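Local coordinates for GCN5-related N-acetyltransferase (Ralstonia eutropha JMP134, PDB 2Q0Y) that probably transfers acyl groups, most likely acetyl from acetyl-coenzyme A to an amine, as a member of the GNAT family, at the interface of chains A and B. Sequence-based numbering; all coordinates share one arbitrary frame. Chains: chain A/B, GCN5-related N-acetyltransferase.

The interface of chains A and B. Residues chain A 74-77, 85; chain B 39, 43, 47, 91.
Two copies of a GNAT-fold acetyltransferase meet here across a two-fold interface, which may or may not be the biological dimer. Helix 30-50 of chain B packs on the loop that follows strand 63-74 of chain A, and B:Trp43 buries more surface than any other residue of this patch, 67 Å². Its CG is anti to the backbone N (chi1 175°) and the indole stands perpendicular to the CA-CB-CG plane (chi2 90°), so one flat face is turned to chain A.

From CB outward, CB of B:Trp43 meets the ring of A:Pro77, and CG of B:Trp43 lies 3.6 Å from CD of A:Pro77. CD1, on the pyrrole rim, meets the CB methylene of A:Asp85 obliquely, from the proline side, at 3.8 Å. The five-membered ring receives CA of A:Pro76 over its face, 3.7 Å from the ring centroid, and the six-membered ring takes CB of the same proline at 3.6 Å from its own centroid. Both are CH-pi contacts, and the proline lies alongside the indole, pointing the same way. CZ2, next to CE2 on the benzo ring, touches CD of A:Pro76, while CH2 and CZ3 at the tip meet its CB. One helical turn before B:Trp43, B:Pro39 extends the apolar strip, its CB meeting CG of A:Pro77.

B:Arg47 lies on the opposite indole face, its CD offset toward the rim. NE1 of B:Trp43 sits 3.2 Å above the centre of the guanidinium plane, the two planes nearly parallel. NH1 donates in the guanidinium plane to a lone pair of the B:Trp43 carbonyl O (2.8 Å), which helps hold the group in this rotation, with NH2 aimed at chain A. That atom forms a loose salt bridge with OE1 of A:Glu74 (3.7 Å), whose carboxylate plane is turned 70° from the guanidinium; the glutamate is poorly ordered, so this geometry is approximate. Water 1 links OE1 to NE of B:Arg47, and water 2 links NH2 to OD2 of A:Asp85 (3.2 Å from the water).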
loop_
_atom_site.group_PDB
_atom_site.type_symbol
_atom_site.label_atom_id
_atom_site.label_comp_id
_atom_site.label_asym_id
_atom_site.label_seq_id
_atom_site.Cartn_x
_atom_site.Cartn_y
_atom_site.Cartn_z
ATOM N N GLU A 74 0.952 8.780 2.720
ATOM C CA GLU A 74 2.316 8.845 3.224
ATOM C C GLU A 74 3.033 7.533 2.918
ATOM O O GLU A 74 2.454 6.469 3.054
ATOM C CB GLU A 74 2.311 9.106 4.729
ATOM C CG GLU A 74 1.854 10.491 5.091
ATOM C CD GLU A 74 2.081 10.817 6.569
ATOM O OE1 GLU A 74 2.389 9.883 7.355
ATOM O OE2 GLU A 74 1.958 12.014 6.931
ATOM N N TRP A 75 4.287 7.623 2.482
ATOM C CA TRP A 75 5.076 6.469 2.129
ATOM C C TRP A 75 6.565 6.797 2.256
ATOM O O TRP A 75 6.966 7.903 1.937
ATOM C CB TRP A 75 4.764 6.012 0.703
ATOM C CG TRP A 75 5.050 4.593 0.516
ATOM C CD1 TRP A 75 6.189 4.037 0.032
ATOM C CD2 TRP A 75 4.197 3.510 0.887
ATOM N NE1 TRP A 75 6.098 2.660 0.067
ATOM C CE2 TRP A 75 4.883 2.314 0.590
ATOM C CE3 TRP A 75 2.920 3.438 1.447
ATOM C CZ2 TRP A 75 4.330 1.057 0.825
ATOM C CZ3 TRP A 75 2.377 2.183 1.699
ATOM C CH2 TRP A 75 3.070 1.020 1.369
ATOM N N PRO A 76 7.390 5.837 2.708
ATOM C CA PRO A 76 8.837 6.136 2.712
ATOM C C PRO A 76 9.392 6.415 1.320
ATOM O O PRO A 76 9.005 5.745 0.352
ATOM C CB PRO A 76 9.468 4.842 3.247
ATOM C CG PRO A 76 8.411 3.786 3.001
ATOM C CD PRO A 76 7.120 4.487 3.229
ATOM N N PRO A 77 10.314 7.383 1.210
ATOM C CA PRO A 77 11.028 7.535 -0.061
ATOM C C PRO A 77 11.513 6.178 -0.547
ATOM O O PRO A 77 11.941 5.339 0.260
ATOM C CB PRO A 77 12.170 8.479 0.309
ATOM C CG PRO A 77 11.520 9.364 1.342
ATOM C CD PRO A 77 10.724 8.401 2.187
ATOM N N ASP A 85 8.099 11.412 -0.192
ATOM C CA ASP A 85 7.623 10.584 0.912
ATOM C C ASP A 85 6.101 10.370 0.810
ATOM O O ASP A 85 5.355 10.457 1.802
ATOM C CB ASP A 85 7.999 11.209 2.261
ATOM C CG ASP A 85 7.411 12.597 2.461
ATOM O OD1 ASP A 85 6.845 13.187 1.504
ATOM O OD2 ASP A 85 7.538 13.106 3.585
ATOM N N PRO B 39 16.536 11.754 1.598
ATOM C CA PRO B 39 15.078 11.734 1.841
ATOM C C PRO B 39 14.601 10.592 2.763
ATOM O O PRO B 39 13.833 10.823 3.709
ATOM C CB PRO B 39 14.499 11.624 0.431
ATOM C CG PRO B 39 15.492 12.345 -0.419
ATOM C CD PRO B 39 16.839 11.941 0.163
ATOM N N TRP B 43 13.043 10.963 6.571
ATOM C CA TRP B 43 11.730 10.371 6.803
ATOM C C TRP B 43 11.784 9.456 8.032
ATOM O O TRP B 43 10.861 9.452 8.843
ATOM C CB TRP B 43 11.289 9.574 5.572
ATOM C CG TRP B 43 10.003 8.799 5.719
ATOM C CD1 TRP B 43 8.737 9.240 5.440
ATOM C CD2 TRP B 43 9.866 7.439 6.153
ATOM N NE1 TRP B 43 7.827 8.246 5.683
ATOM C CE2 TRP B 43 8.485 7.134 6.135
ATOM C CE3 TRP B 43 10.768 6.464 6.575
ATOM C CZ2 TRP B 43 8.001 5.907 6.509
ATOM C CZ3 TRP B 43 10.287 5.244 6.966
ATOM C CH2 TRP B 43 8.917 4.969 6.935
ATOM N N ARG B 47 10.227 8.853 12.863
ATOM C CA ARG B 47 9.391 7.686 13.000
ATOM C C ARG B 47 10.027 6.610 13.874
ATOM O O ARG B 47 9.311 5.863 14.521
ATOM C CB ARG B 47 9.066 7.133 11.621
ATOM C CG ARG B 47 8.186 8.090 10.838
ATOM C CD ARG B 47 7.936 7.641 9.445
ATOM N NE ARG B 47 6.873 8.456 8.849
ATOM C CZ ARG B 47 7.021 9.713 8.431
ATOM N NH1 ARG B 47 8.200 10.342 8.497
ATOM N NH2 ARG B 47 5.972 10.353 7.923
ATOM N N LEU B 91 8.697 -4.097 5.930
ATOM C CA LEU B 91 9.660 -3.541 4.996
ATOM C C LEU B 91 11.092 -3.672 5.505
ATOM O O LEU B 91 11.333 -3.924 6.698
ATOM C CB LEU B 91 9.349 -2.067 4.676
ATOM C CG LEU B 91 9.562 -1.010 5.754
ATOM C CD1 LEU B 91 9.550 0.393 5.166
ATOM C CD2 LEU B 91 8.561 -1.122 6.903
HETATM O O HOH W 1 3.850 7.752 7.813
HETATM O O HOH W 2 5.412 12.461 5.823
#